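Local coordinates for protein tyrosinase (Burkholderia thailandensis, PDB 5ZRD) that uses a pair of copper ions to oxidise phenols, hydroxylating monophenols to catechols and probably oxidising these on to quinones, at residues R9-V14 and H319-D324; W93-V98 and M326-Q331. One frame throughout, in Å; residues are numbered along the deposited sequence.

Interaction 1 (R9-V14 and H319-D324); sequences RVRRSV and HHCNVD. With CU (copper (II) ion), chain K.
R11 reaches from strand 9-11 across to helix 315-334, where its side chain crosses that of D324 at about a right angle, with guanidinium and carboxylate planes 51° apart. Its chain, extended from CG to NE, lies with CD against C321: R11 CD is 3.6 Å from C321 SG. With SG anti to its own backbone N (chi1 -179°), C321 points its sulfur at this aliphatic part of the arginine. Beyond it the charged ends meet loosely. R11 NH1 and D324 OD2 form a long salt bridge of 3.7 Å, and water 1 bridges the same two atoms, accepting from R11 NH1 at 2.6 Å and donating to D324 OD2 at 3.0 Å. The water sits at the edge of the guanidinium, in its plane. Y400 OH also hydrogen-bonds to both R11 NH1 and D324 OD2, while E102 pairs with R11 NH2, so this buried charge has several partners. One residue before C321, H320 binds copper through NE2. Strand 9-11 pairs in parallel with strand 398-400, whose Y400 touches C321, and R11 also packs on V98 and Y99 of helix 90-108.

Interaction 2 (W93-V98 and M326-Q331); sequences WHRMYV and MFWVWQ. With CU (copper (II) ion), chain J.
R95 of helix 90-108 reaches across to F327 and Q331 of helix 315-334, two helices of the four-helix bundle that carries the dicopper site in tyrosinases. The axes of the two short segments approach to 12.1 Å, with their N-to-C directions at 126°, and the arginine extends from one helix to meet side chains of the other. From CB, which points toward the other helix, the chain leaves with CG anti to the backbone N, and the bend comes only at chi3 (-78°), about the CG-CD bond. R95 NE then lies 3.8 Å from F327 CD2, and makes a salt bridge with D324, one turn before F327 on the same helix. CZ and the two terminal nitrogens spread over one face of the F327 ring; the planes are 15° apart and the centres 4.0 Å, a flat cation-pi stack shifted toward the CD2-CE2 side. At the edge of the guanidinium, Q331 comes from the opposite direction with its amide nearly coplanar. R95 NH1 also donates to C389 O; W328 N lies at the guanidinium edge, and W328 CB packs near NH2. Q331 NE2 bonds to I390 O and H336 O, which should fix the amide's rotation and turn OE1 to the arginine. Stacking, the salt bridge and the carbonyl bonds together hold the buried guanidinium flat. Both end nitrogens grip a single atom: NH1 reaches Q331 OE1 at 2.9 Å, and NH2 meets the same Q331 OE1 at 3.0 Å, nearly along the C=O axis.

In the fold
Interactions 1 and 2 share helix 315-334, their centres about 9 Å apart. D324 links them: its OD1 forms a close 2.8 Å salt bridge with R95 NE, while the link from OD2 to R11 is long and partly water-mediated. This pairing lies near the copper site, the D324 side chain about 6 Å from that of H94. V98 of segment 93-98 packs against both segments of interaction 1, CG1 3.7 Å from R11 NH1 and CG2 3.9 Å from H320 CB. H320 joins H277 and H281 on one copper, H94 joins H57 and H85 on the other, and both H320 and H94 touch the bound oxygen atom. The R95 side chain lies outside that pocket, about 12 Å from the oxygen.

Interaction 1 (R9-V14 and H319-D324)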
loop_
_atom_site.group_PDB
_atom_site.type_symbol
_atom_site.label_atom_id
_atom_site.label_comp_id
_atom_site.label_asym_id
_atom_site.label_seq_id
_atom_site.Cartn_x
_atom_site.Cartn_y
_atom_site.Cartn_z
ATOM N N ARG A 9 5.722 -44.677 -25.282
ATOM C CA ARG A 9 5.509 -45.360 -23.974
ATOM C C ARG A 9 4.014 -45.433 -23.640
ATOM O O ARG A 9 3.246 -44.520 -23.970
ATOM C CB ARG A 9 6.113 -44.584 -22.806
ATOM C CG ARG A 9 7.628 -44.471 -22.811
ATOM C CD ARG A 9 8.070 -43.956 -21.459
ATOM N NE ARG A 9 7.886 -42.519 -21.421
ATOM C CZ ARG A 9 6.863 -41.890 -20.843
ATOM N NH1 ARG A 9 5.956 -42.557 -20.132
ATOM N NH2 ARG A 9 6.783 -40.582 -20.977
ATOM N N VAL A 10 3.621 -46.488 -22.957
ATOM C CA VAL A 10 2.236 -46.741 -22.663
ATOM C C VAL A 10 1.984 -46.560 -21.160
ATOM O O VAL A 10 2.348 -47.411 -20.382
ATOM C CB VAL A 10 1.824 -48.155 -23.112
ATOM C CG1 VAL A 10 0.326 -48.371 -22.939
ATOM C CG2 VAL A 10 2.237 -48.412 -24.558
ATOM N N ARG A 11 1.316 -45.450 -20.807
ATOM C CA ARG A 11 0.727 -45.238 -19.473
ATOM C C ARG A 11 -0.400 -46.242 -19.292
ATOM O O ARG A 11 -1.299 -46.256 -20.114
ATOM C CB ARG A 11 0.196 -43.811 -19.305
ATOM C CG ARG A 11 1.296 -42.800 -19.028
ATOM C CD ARG A 11 0.824 -41.414 -18.694
ATOM N NE ARG A 11 1.941 -40.482 -18.618
ATOM C CZ ARG A 11 1.788 -39.167 -18.437
ATOM N NH1 ARG A 11 0.569 -38.651 -18.345
ATOM N NH2 ARG A 11 2.841 -38.368 -18.373
ATOM N N ARG A 12 -0.337 -47.049 -18.226
ATOM C CA ARG A 12 -1.296 -48.129 -18.022
ATOM C C ARG A 12 -2.107 -47.928 -16.724
ATOM O O ARG A 12 -1.769 -47.128 -15.820
ATOM C CB ARG A 12 -0.580 -49.483 -17.994
ATOM C CG ARG A 12 0.021 -49.902 -19.326
ATOM C CD ARG A 12 0.398 -51.379 -19.365
ATOM N NE ARG A 12 0.958 -51.766 -20.659
ATOM C CZ ARG A 12 0.285 -51.804 -21.821
ATOM N NH1 ARG A 12 -1.043 -51.730 -21.839
ATOM N NH2 ARG A 12 0.956 -51.899 -22.963
ATOM N N SER A 13 -3.212 -48.646 -16.663
ATOM C CA SER A 13 -4.083 -48.616 -15.500
ATOM C C SER A 13 -3.359 -49.216 -14.285
ATOM O O SER A 13 -2.841 -50.329 -14.371
ATOM C CB SER A 13 -5.366 -49.352 -15.769
ATOM O OG SER A 13 -6.030 -49.665 -14.555
ATOM N N VAL A 14 -3.375 -48.490 -13.159
ATOM C CA VAL A 14 -2.728 -48.925 -11.929
ATOM C C VAL A 14 -3.342 -50.254 -11.480
ATOM O O VAL A 14 -2.651 -51.126 -10.957
ATOM C CB VAL A 14 -2.792 -47.854 -10.819
ATOM C CG1 VAL A 14 -3.920 -48.090 -9.833
ATOM C CG2 VAL A 14 -1.478 -47.786 -10.058
ATOM N N HIS A 319 -4.682 -39.752 -9.982
ATOM C CA HIS A 319 -5.946 -39.162 -10.330
ATOM C C HIS A 319 -5.806 -38.276 -11.574
ATOM O O HIS A 319 -6.588 -38.388 -12.513
ATOM C CB HIS A 319 -6.461 -38.329 -9.159
ATOM C CG HIS A 319 -7.497 -37.335 -9.539
ATOM N ND1 HIS A 319 -8.717 -37.699 -10.048
ATOM C CD2 HIS A 319 -7.492 -35.991 -9.484
ATOM C CE1 HIS A 319 -9.441 -36.617 -10.250
ATOM N NE2 HIS A 319 -8.687 -35.552 -9.948
ATOM N N HIS A 320 -4.846 -37.375 -11.520
ATOM C CA HIS A 320 -4.619 -36.457 -12.587
ATOM C C HIS A 320 -4.091 -37.150 -13.836
ATOM O O HIS A 320 -4.262 -36.604 -14.915
ATOM C CB HIS A 320 -3.708 -35.308 -12.176
ATOM C CG HIS A 320 -4.510 -34.113 -11.784
ATOM N ND1 HIS A 320 -5.066 -33.285 -12.714
ATOM C CD2 HIS A 320 -4.905 -33.660 -10.579
ATOM C CE1 HIS A 320 -5.757 -32.355 -12.105
ATOM N NE2 HIS A 320 -5.646 -32.547 -10.799
ATOM N N CYS A 321 -3.550 -38.350 -13.721
ATOM C CA CYS A 321 -3.167 -39.089 -14.923
ATOM C C CYS A 321 -4.453 -39.631 -15.572
ATOM O O CYS A 321 -4.613 -39.659 -16.814
ATOM C CB CYS A 321 -2.122 -40.148 -14.576
ATOM S SG CYS A 321 -1.518 -41.135 -15.973
ATOM N N ASN A 322 -5.428 -39.962 -14.726
ATOM C CA ASN A 322 -6.723 -40.351 -15.275
ATOM C C ASN A 322 -7.444 -39.149 -15.909
ATOM O O ASN A 322 -8.099 -39.303 -16.896
ATOM C CB ASN A 322 -7.620 -41.007 -14.230
ATOM C CG ASN A 322 -8.793 -41.679 -14.897
ATOM O OD1 ASN A 322 -8.598 -42.578 -15.734
ATOM N ND2 ASN A 322 -9.991 -41.225 -14.550
ATOM N N VAL A 323 -7.339 -37.970 -15.339
ATOM C CA VAL A 323 -7.977 -36.811 -15.893
ATOM C C VAL A 323 -7.336 -36.504 -17.255
ATOM O O VAL A 323 -7.988 -36.026 -18.196
ATOM C CB VAL A 323 -7.858 -35.629 -14.914
ATOM C CG1 VAL A 323 -8.331 -34.322 -15.516
ATOM C CG2 VAL A 323 -8.627 -35.928 -13.646
ATOM N N ASP A 324 -6.040 -36.769 -17.350
ATOM C CA ASP A 324 -5.295 -36.492 -18.581
ATOM C C ASP A 324 -5.699 -37.495 -19.636
ATOM O O ASP A 324 -5.805 -37.155 -20.792
ATOM C CB ASP A 324 -3.793 -36.593 -18.336
ATOM C CG ASP A 324 -2.978 -36.011 -19.466
ATOM O OD1 ASP A 324 -3.227 -34.823 -19.786
ATOM O OD2 ASP A 324 -2.077 -36.744 -19.991
HETATM CU CU CU K . -6.821 -31.974 -9.464
HETATM O O HOH W 1 0.578 -36.084 -18.677
#

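Interaction 2 (W93-V98 and M326-Q331)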
loop_
_atom_site.group_PDB
_atom_site.type_symbol
_atom_site.label_atom_id
_atom_site.label_comp_id
_atom_site.label_asym_id
_atom_site.label_seq_id
_atom_site.Cartn_x
_atom_site.Cartn_y
_atom_site.Cartn_z
ATOM N N TRP A 93 -2.156 -27.549 -18.387
ATOM C CA TRP A 93 -1.228 -27.311 -17.294
ATOM C C TRP A 93 -1.034 -28.611 -16.540
ATOM O O TRP A 93 0.116 -28.952 -16.239
ATOM C CB TRP A 93 -1.666 -26.193 -16.349
ATOM C CG TRP A 93 -0.617 -25.887 -15.334
ATOM C CD1 TRP A 93 0.412 -25.001 -15.475
ATOM C CD2 TRP A 93 -0.438 -26.525 -14.055
ATOM N NE1 TRP A 93 1.191 -25.012 -14.352
ATOM C CE2 TRP A 93 0.715 -25.957 -13.476
ATOM C CE3 TRP A 93 -1.124 -27.522 -13.356
ATOM C CZ2 TRP A 93 1.196 -26.345 -12.233
ATOM C CZ3 TRP A 93 -0.649 -27.907 -12.123
ATOM C CH2 TRP A 93 0.491 -27.317 -11.570
ATOM N N HIS A 94 -2.146 -29.284 -16.218
ATOM C CA HIS A 94 -2.032 -30.519 -15.442
ATOM C C HIS A 94 -1.387 -31.600 -16.299
ATOM O O HIS A 94 -0.728 -32.442 -15.751
ATOM C CB HIS A 94 -3.361 -30.989 -14.862
ATOM C CG HIS A 94 -3.812 -30.096 -13.779
ATOM N ND1 HIS A 94 -4.369 -28.906 -14.050
ATOM C CD2 HIS A 94 -3.717 -30.193 -12.432
ATOM C CE1 HIS A 94 -4.614 -28.275 -12.913
ATOM N NE2 HIS A 94 -4.249 -29.059 -11.900
ATOM N N ARG A 95 -1.552 -31.550 -17.621
ATOM C CA ARG A 95 -0.876 -32.508 -18.496
ATOM C C ARG A 95 0.632 -32.403 -18.277
ATOM O O ARG A 95 1.299 -33.427 -18.135
ATOM C CB ARG A 95 -1.227 -32.270 -19.972
ATOM C CG ARG A 95 -0.455 -33.118 -20.984
ATOM C CD ARG A 95 -1.151 -33.121 -22.335
ATOM N NE ARG A 95 -2.298 -34.017 -22.339
ATOM C CZ ARG A 95 -3.169 -34.169 -23.327
ATOM N NH1 ARG A 95 -3.003 -33.513 -24.463
ATOM N NH2 ARG A 95 -4.168 -35.028 -23.180
ATOM N N MET A 96 1.143 -31.184 -18.266
ATOM C CA MET A 96 2.541 -30.991 -18.130
ATOM C C MET A 96 2.975 -31.330 -16.697
ATOM O O MET A 96 4.086 -31.884 -16.478
ATOM C CB MET A 96 2.935 -29.563 -18.488
ATOM C CG MET A 96 2.834 -29.295 -19.974
ATOM S SD MET A 96 3.676 -30.548 -20.973
ATOM C CE MET A 96 5.291 -30.478 -20.191
ATOM N N TYR A 97 2.102 -31.045 -15.730
ATOM C CA TYR A 97 2.437 -31.302 -14.325
ATOM C C TYR A 97 2.705 -32.784 -14.150
ATOM O O TYR A 97 3.708 -33.172 -13.533
ATOM C CB TYR A 97 1.334 -30.830 -13.380
ATOM C CG TYR A 97 1.633 -30.823 -11.898
ATOM C CD1 TYR A 97 2.923 -30.782 -11.388
ATOM C CD2 TYR A 97 0.594 -30.796 -10.991
ATOM C CE1 TYR A 97 3.177 -30.726 -10.023
ATOM C CE2 TYR A 97 0.823 -30.696 -9.633
ATOM C CZ TYR A 97 2.116 -30.671 -9.147
ATOM O OH TYR A 97 2.318 -30.610 -7.809
ATOM N N VAL A 98 1.831 -33.586 -14.718
ATOM C CA VAL A 98 1.941 -35.024 -14.546
ATOM C C VAL A 98 3.192 -35.510 -15.267
ATOM O O VAL A 98 3.895 -36.403 -14.797
ATOM C CB VAL A 98 0.722 -35.767 -15.096
ATOM C CG1 VAL A 98 0.920 -37.272 -14.979
ATOM C CG2 VAL A 98 -0.548 -35.347 -14.388
ATOM N N MET A 326 -8.657 -38.829 -19.838
ATOM C CA MET A 326 -10.003 -38.377 -20.278
ATOM C C MET A 326 -9.841 -37.211 -21.266
ATOM O O MET A 326 -10.511 -37.154 -22.280
ATOM C CB MET A 326 -10.859 -37.955 -19.082
ATOM C CG MET A 326 -11.255 -39.107 -18.171
ATOM S SD MET A 326 -12.579 -40.123 -18.893
ATOM C CE MET A 326 -11.641 -41.403 -19.695
ATOM N N PHE A 327 -8.945 -36.299 -20.971
ATOM C CA PHE A 327 -8.621 -35.222 -21.905
ATOM C C PHE A 327 -8.190 -35.820 -23.254
ATOM O O PHE A 327 -8.604 -35.347 -24.303
ATOM C CB PHE A 327 -7.551 -34.334 -21.277
ATOM C CG PHE A 327 -7.021 -33.212 -22.121
ATOM C CD1 PHE A 327 -7.709 -32.732 -23.227
ATOM C CD2 PHE A 327 -5.811 -32.633 -21.808
ATOM C CE1 PHE A 327 -7.207 -31.678 -23.983
ATOM C CE2 PHE A 327 -5.313 -31.561 -22.551
ATOM C CZ PHE A 327 -6.031 -31.074 -23.622
ATOM N N TRP A 328 -7.397 -36.883 -23.231
ATOM C CA TRP A 328 -6.870 -37.495 -24.465
ATOM C C TRP A 328 -7.989 -38.246 -25.215
ATOM O O TRP A 328 -8.065 -38.181 -26.444
ATOM C CB TRP A 328 -5.675 -38.416 -24.138
ATOM C CG TRP A 328 -5.111 -39.120 -25.332
ATOM C CD1 TRP A 328 -5.142 -40.461 -25.576
ATOM C CD2 TRP A 328 -4.468 -38.519 -26.472
ATOM N NE1 TRP A 328 -4.569 -40.730 -26.790
ATOM C CE2 TRP A 328 -4.134 -39.566 -27.356
ATOM C CE3 TRP A 328 -4.162 -37.211 -26.842
ATOM C CZ2 TRP A 328 -3.477 -39.350 -28.560
ATOM C CZ3 TRP A 328 -3.509 -36.994 -28.037
ATOM C CH2 TRP A 328 -3.163 -38.053 -28.878
ATOM N N VAL A 329 -8.862 -38.921 -24.470
ATOM C CA VAL A 329 -10.024 -39.555 -25.064
ATOM C C VAL A 329 -10.933 -38.520 -25.734
ATOM O O VAL A 329 -11.432 -38.792 -26.787
ATOM C CB VAL A 329 -10.837 -40.359 -24.039
ATOM C CG1 VAL A 329 -12.189 -40.758 -24.609
ATOM C CG2 VAL A 329 -10.080 -41.589 -23.576
ATOM N N TRP A 330 -11.137 -37.354 -25.123
ATOM C CA TRP A 330 -11.980 -36.349 -25.678
ATOM C C TRP A 330 -11.325 -35.835 -26.960
ATOM O O TRP A 330 -12.026 -35.540 -27.921
ATOM C CB TRP A 330 -12.231 -35.203 -24.681
ATOM C CG TRP A 330 -12.971 -34.032 -25.263
ATOM C CD1 TRP A 330 -14.321 -33.858 -25.317
ATOM C CD2 TRP A 330 -12.397 -32.887 -25.917
ATOM N NE1 TRP A 330 -14.624 -32.678 -25.936
ATOM C CE2 TRP A 330 -13.462 -32.057 -26.308
ATOM C CE3 TRP A 330 -11.092 -32.497 -26.230
ATOM C CZ2 TRP A 330 -13.257 -30.877 -27.006
ATOM C CZ3 TRP A 330 -10.883 -31.303 -26.886
ATOM C CH2 TRP A 330 -11.957 -30.519 -27.295
ATOM N N GLN A 331 -10.006 -35.682 -26.926
ATOM C CA GLN A 331 -9.253 -35.195 -28.117
ATOM C C GLN A 331 -9.476 -36.182 -29.255
ATOM O O GLN A 331 -9.795 -35.760 -30.333
ATOM C CB GLN A 331 -7.764 -35.056 -27.856
ATOM C CG GLN A 331 -7.421 -33.812 -27.060
ATOM C CD GLN A 331 -5.952 -33.695 -26.713
ATOM O OE1 GLN A 331 -5.496 -34.243 -25.710
ATOM N NE2 GLN A 331 -5.213 -32.930 -27.511
HETATM CU CU CU J . -4.681 -28.467 -9.864
#